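Enoyl-CoA hydratase/isomerase (Mycobacterium abscessus, PDB 3QXZ) probably catalyses the hydration or double-bond isomerisation of enoyl-CoA thioesters, as a member of the crotonase-like enoyl-CoA hydratase/isomerase family. Local coordinates at the interface of chains A and B. Residues are numbered along the deposited sequence; one frame, centred on the assembly and turned at random. Chains: chain A/B, enoyl-CoA hydratase/isomerase.

Contact 1: the interface of chains A and B. Residues chain A 233-234, 237-238, 241; chain B 85, 87-88, 140, 143.
The side-chain hydroxyl OG1 of A:Thr234 accepts a nearly straight hydrogen bond, 167° at the hydrogen, from the backbone N of B:Ala87, 2.9 Å away, while CG2 of the same threonine faces B:Phe85. The B:Ala87 methyl lies 3.8 Å from ND1 of A:His237, over one face of the imidazole near its rim. The rotation of that ring is fixed at both nitrogens. ND1 donates to the carbonyl O of A:Glu233, one turn earlier; the acceptor lies in the imidazole plane, whereas ND1 stands above the plane of the carbonyl, not on a lone pair. At the other nitrogen, a water 2.8 Å from NE2 and 2.7 Å from the carboxylate OD2 of B:Asp143 bridges the two. A second water joins OE1 of A:Glu233 to the hydroxyl OG of B:Ser88. Beside this polar strip, B:Phe85 holds CG anti to its backbone N (chi1 169°), which extends the ring towards A:His237, A:Leu238 and A:Met241. A:Met241 meets it tip to tip, its chain bent at chi3 (-39°), placing methyl CE over the ring face 3.6 Å from the centroid. The ring's CE2 touches CB of A:His237 at 3.7 Å, and its CD2 abuts CD2 of A:Leu238. B:Val140 adds CG1 against CG of A:Met241. Chain A supplies the C-terminal half of helix 226-241, down to its last residue, and chain B supplies loop residues that pack along it.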
loop_
_atom_site.group_PDB
_atom_site.type_symbol
_atom_site.label_atom_id
_atom_site.label_comp_id
_atom_site.label_asym_id
_atom_site.label_seq_id
_atom_site.Cartn_x
_atom_site.Cartn_y
_atom_site.Cartn_z
ATOM N N GLU A 233 -3.351 19.726 -7.326
ATOM C CA GLU A 233 -3.064 20.364 -6.045
ATOM C C GLU A 233 -2.887 21.855 -6.259
ATOM O O GLU A 233 -3.411 22.672 -5.473
ATOM C CB GLU A 233 -1.780 19.806 -5.439
ATOM C CG GLU A 233 -1.922 18.419 -4.831
ATOM C CD GLU A 233 -0.633 17.894 -4.240
ATOM O OE1 GLU A 233 0.455 18.454 -4.531
ATOM O OE2 GLU A 233 -0.705 16.886 -3.496
ATOM N N THR A 234 -2.163 22.267 -7.308
ATOM C CA THR A 234 -2.029 23.710 -7.591
ATOM C C THR A 234 -3.380 24.364 -7.840
ATOM O O THR A 234 -3.666 25.438 -7.273
ATOM C CB THR A 234 -1.054 23.926 -8.722
ATOM O OG1 THR A 234 0.243 23.493 -8.260
ATOM C CG2 THR A 234 -0.950 25.389 -9.125
ATOM N N HIS A 237 -5.357 24.569 -4.685
ATOM C CA HIS A 237 -4.793 25.648 -3.872
ATOM C C HIS A 237 -5.258 27.006 -4.359
ATOM O O HIS A 237 -5.560 27.867 -3.537
ATOM C CB HIS A 237 -3.273 25.563 -3.810
ATOM C CG HIS A 237 -2.784 24.770 -2.641
ATOM N ND1 HIS A 237 -2.876 23.396 -2.576
ATOM C CD2 HIS A 237 -2.252 25.172 -1.458
ATOM C CE1 HIS A 237 -2.399 22.976 -1.409
ATOM N NE2 HIS A 237 -2.023 24.041 -0.713
ATOM N N LEU A 238 -5.311 27.243 -5.673
ATOM C CA LEU A 238 -5.810 28.542 -6.136
ATOM C C LEU A 238 -7.258 28.732 -5.712
ATOM O O LEU A 238 -7.627 29.834 -5.292
ATOM C CB LEU A 238 -5.613 28.693 -7.656
ATOM C CG LEU A 238 -4.171 28.781 -8.173
ATOM C CD1 LEU A 238 -4.188 28.918 -9.692
ATOM C CD2 LEU A 238 -3.443 29.955 -7.530
ATOM N N MET A 241 -7.070 29.266 -1.753
ATOM C CA MET A 241 -6.433 30.541 -1.397
ATOM C C MET A 241 -7.247 31.744 -1.876
ATOM O O MET A 241 -7.040 32.853 -1.377
ATOM C CB MET A 241 -5.002 30.583 -1.933
ATOM C CG MET A 241 -4.094 29.554 -1.282
ATOM S SD MET A 241 -2.433 29.518 -1.976
ATOM C CE MET A 241 -2.705 29.739 -3.725
ATOM N N PHE B 85 2.888 30.627 -8.969
ATOM C CA PHE B 85 2.550 29.810 -7.815
ATOM C C PHE B 85 2.416 28.331 -8.191
ATOM O O PHE B 85 1.800 27.985 -9.193
ATOM C CB PHE B 85 1.240 30.272 -7.173
ATOM C CG PHE B 85 0.730 29.307 -6.146
ATOM C CD1 PHE B 85 1.248 29.329 -4.858
ATOM C CD2 PHE B 85 -0.212 28.328 -6.492
ATOM C CE1 PHE B 85 0.826 28.397 -3.907
ATOM C CE2 PHE B 85 -0.623 27.397 -5.560
ATOM C CZ PHE B 85 -0.112 27.427 -4.271
ATOM N N ALA B 87 1.751 24.425 -5.975
ATOM C CA ALA B 87 1.705 23.625 -4.737
ATOM C C ALA B 87 2.873 22.647 -4.626
ATOM O O ALA B 87 3.007 21.961 -3.596
ATOM C CB ALA B 87 0.353 22.898 -4.574
ATOM N N SER B 88 3.722 22.611 -5.661
ATOM C CA SER B 88 4.964 21.831 -5.658
ATOM C C SER B 88 6.164 22.785 -5.757
ATOM O O SER B 88 6.699 22.972 -6.845
ATOM C CB SER B 88 4.998 20.809 -6.815
ATOM O OG SER B 88 4.113 19.730 -6.551
ATOM N N VAL B 140 -6.333 25.471 3.759
ATOM C CA VAL B 140 -5.664 25.111 2.505
ATOM C C VAL B 140 -5.738 23.570 2.375
ATOM O O VAL B 140 -6.721 22.973 2.801
ATOM C CB VAL B 140 -4.262 25.759 2.330
ATOM C CG1 VAL B 140 -4.438 27.272 2.000
ATOM C CG2 VAL B 140 -3.376 25.564 3.556
ATOM N N ASP B 143 0.045 19.491 0.161
ATOM C CA ASP B 143 0.830 20.037 -0.940
ATOM C C ASP B 143 2.018 19.121 -1.249
ATOM O O ASP B 143 2.154 18.029 -0.663
ATOM C CB ASP B 143 1.277 21.462 -0.567
ATOM C CG ASP B 143 1.893 21.541 0.832
ATOM O OD1 ASP B 143 2.494 20.553 1.288
ATOM O OD2 ASP B 143 1.734 22.588 1.529
HETATM O O HOH W 1 1.502 20.254 -6.349
HETATM O O HOH W 2 -0.222 24.481 1.330
#

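Contact 2: the interface of chains A and B. Residues chain A 241, 245-247, 250; chain B 73, 77, 138-140.
Helix 245-255, the last helix of the crotonase-like chain, packs across the subunit boundary here, together with the end of the preceding helix 226-241. Both elements come from chain A; chain B answers with the short helix 73-78 and the 3-10 turn 135-138 with the residues just after it. The aromatic ring of B:Phe77 packs against the junction of the two chain A helices. Its CG is anti to the carbonyl carbon (chi1 -61°), a rotamer that swings the ring towards chain A. Opposite sides of the ring rim meet different partners. On one side CE1 rests against CG of A:Met241 at 3.9 Å, the two side chains crossing at about a right angle. On the other, CE2 comes within 3.2 Å of the carbonyl O of A:Ala246, while the ring tip CZ touches the methyl CB of that alanine at 4.0 Å. The methyl is further bounded by the carbonyl O of B:Gly139, 3.7 Å from CB, and by the CG1 branch of B:Val140. No direct polar bond joins the two chains in this patch, but one water spans the gap between backbone carbonyls: it lies 2.7 Å from O of A:Ala246 and 2.8 Å from O of B:Phe138. Two acceptors that cannot bond to each other are thus linked through a molecule able to donate to both. Farther along the same helix, A:Pro250 presents its pyrrolidine ring to chain B. The CB-CG edge of the proline rests against the methyl of B:Ala73, both atoms 3.6 Å from B:Ala73 CB, and CD of the ring approaches the carbonyl O of B:Phe138. The phenyl ring of B:Phe138 turns its edge to the proline, with N of A:Pro250 in the ring plane, 3.9 Å from CD1.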
loop_
_atom_site.group_PDB
_atom_site.type_symbol
_atom_site.label_atom_id
_atom_site.label_comp_id
_atom_site.label_asym_id
_atom_site.label_seq_id
_atom_site.Cartn_x
_atom_site.Cartn_y
_atom_site.Cartn_z
ATOM N N MET A 241 -7.070 29.266 -1.753
ATOM C CA MET A 241 -6.433 30.541 -1.397
ATOM C C MET A 241 -7.247 31.744 -1.876
ATOM O O MET A 241 -7.040 32.853 -1.377
ATOM C CB MET A 241 -5.002 30.583 -1.933
ATOM C CG MET A 241 -4.094 29.554 -1.282
ATOM S SD MET A 241 -2.433 29.518 -1.976
ATOM C CE MET A 241 -2.705 29.739 -3.725
ATOM N N ASP A 245 -11.702 31.456 3.851
ATOM C CA ASP A 245 -11.368 30.415 4.840
ATOM C C ASP A 245 -9.841 30.206 4.965
ATOM O O ASP A 245 -9.354 29.857 6.037
ATOM C CB ASP A 245 -12.075 29.088 4.558
ATOM C CG ASP A 245 -13.532 29.103 4.984
ATOM O OD1 ASP A 245 -13.989 30.111 5.589
ATOM O OD2 ASP A 245 -14.238 28.098 4.771
ATOM N N ALA A 246 -9.091 30.474 3.895
ATOM C CA ALA A 246 -7.635 30.336 3.939
ATOM C C ALA A 246 -6.974 31.379 4.834
ATOM O O ALA A 246 -5.864 31.159 5.338
ATOM C CB ALA A 246 -7.025 30.352 2.528
ATOM N N ALA A 247 -7.659 32.506 5.026
ATOM C CA ALA A 247 -7.161 33.518 5.965
ATOM C C ALA A 247 -7.707 33.276 7.364
ATOM O O ALA A 247 -7.010 33.538 8.358
ATOM C CB ALA A 247 -7.522 34.900 5.482
ATOM N N PRO A 250 -5.586 30.469 9.837
ATOM C CA PRO A 250 -4.474 31.058 10.605
ATOM C C PRO A 250 -4.921 32.164 11.563
ATOM O O PRO A 250 -4.421 32.210 12.695
ATOM C CB PRO A 250 -3.546 31.622 9.518
ATOM C CG PRO A 250 -3.874 30.745 8.274
ATOM C CD PRO A 250 -5.370 30.577 8.384
ATOM N N ALA B 73 1.059 33.830 7.686
ATOM C CA ALA B 73 -0.006 33.645 6.692
ATOM C C ALA B 73 -0.674 34.950 6.251
ATOM O O ALA B 73 -0.938 35.140 5.056
ATOM C CB ALA B 73 -1.052 32.659 7.199
ATOM N N PHE B 77 -1.437 36.307 2.316
ATOM C CA PHE B 77 -2.762 36.516 1.735
ATOM C C PHE B 77 -3.146 37.984 1.535
ATOM O O PHE B 77 -4.160 38.279 0.886
ATOM C CB PHE B 77 -3.821 35.780 2.558
ATOM C CG PHE B 77 -3.616 34.289 2.603
ATOM C CD1 PHE B 77 -3.550 33.541 1.425
ATOM C CD2 PHE B 77 -3.497 33.625 3.822
ATOM C CE1 PHE B 77 -3.358 32.161 1.467
ATOM C CE2 PHE B 77 -3.297 32.237 3.863
ATOM C CZ PHE B 77 -3.236 31.510 2.682
ATOM N N PHE B 138 -6.185 24.681 8.361
ATOM C CA PHE B 138 -5.903 26.099 8.103
ATOM C C PHE B 138 -6.557 26.611 6.833
ATOM O O PHE B 138 -6.252 27.729 6.380
ATOM C CB PHE B 138 -4.380 26.321 8.109
ATOM C CG PHE B 138 -3.777 26.069 9.459
ATOM C CD1 PHE B 138 -3.844 27.041 10.456
ATOM C CD2 PHE B 138 -3.212 24.836 9.773
ATOM C CE1 PHE B 138 -3.317 26.795 11.724
ATOM C CE2 PHE B 138 -2.682 24.567 11.036
ATOM C CZ PHE B 138 -2.733 25.552 12.024
ATOM N N GLY B 139 -7.483 25.848 6.257
ATOM C CA GLY B 139 -8.194 26.309 5.074
ATOM C C GLY B 139 -7.440 26.223 3.772
ATOM O O GLY B 139 -7.858 26.802 2.764
ATOM N N VAL B 140 -6.333 25.471 3.759
ATOM C CA VAL B 140 -5.664 25.111 2.505
ATOM C C VAL B 140 -5.738 23.570 2.375
ATOM O O VAL B 140 -6.721 22.973 2.801
ATOM C CB VAL B 140 -4.262 25.759 2.330
ATOM C CG1 VAL B 140 -4.438 27.272 2.000
ATOM C CG2 VAL B 140 -3.376 25.564 3.556
HETATM O O HOH W 3 -4.140 29.043 5.183
#

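Contact 1 and contact 2 are neighbouring patches of one A-B interface, their C-alpha centres about 11 Å apart. A:Met241 and B:Val140 belong to both, and A:Met241, the last residue of helix 226-241, offers different parts of one side chain to an aromatic ring in each. The two patches differ in character: contact 1 mixes polar and apolar contacts, whereas contact 2 is mainly apolar. Together they show consecutive C-terminal helices of one subunit docking on its neighbour. The deposited assembly holds three copies, consistent with the trimeric packing typical of crotonase-family enzymes.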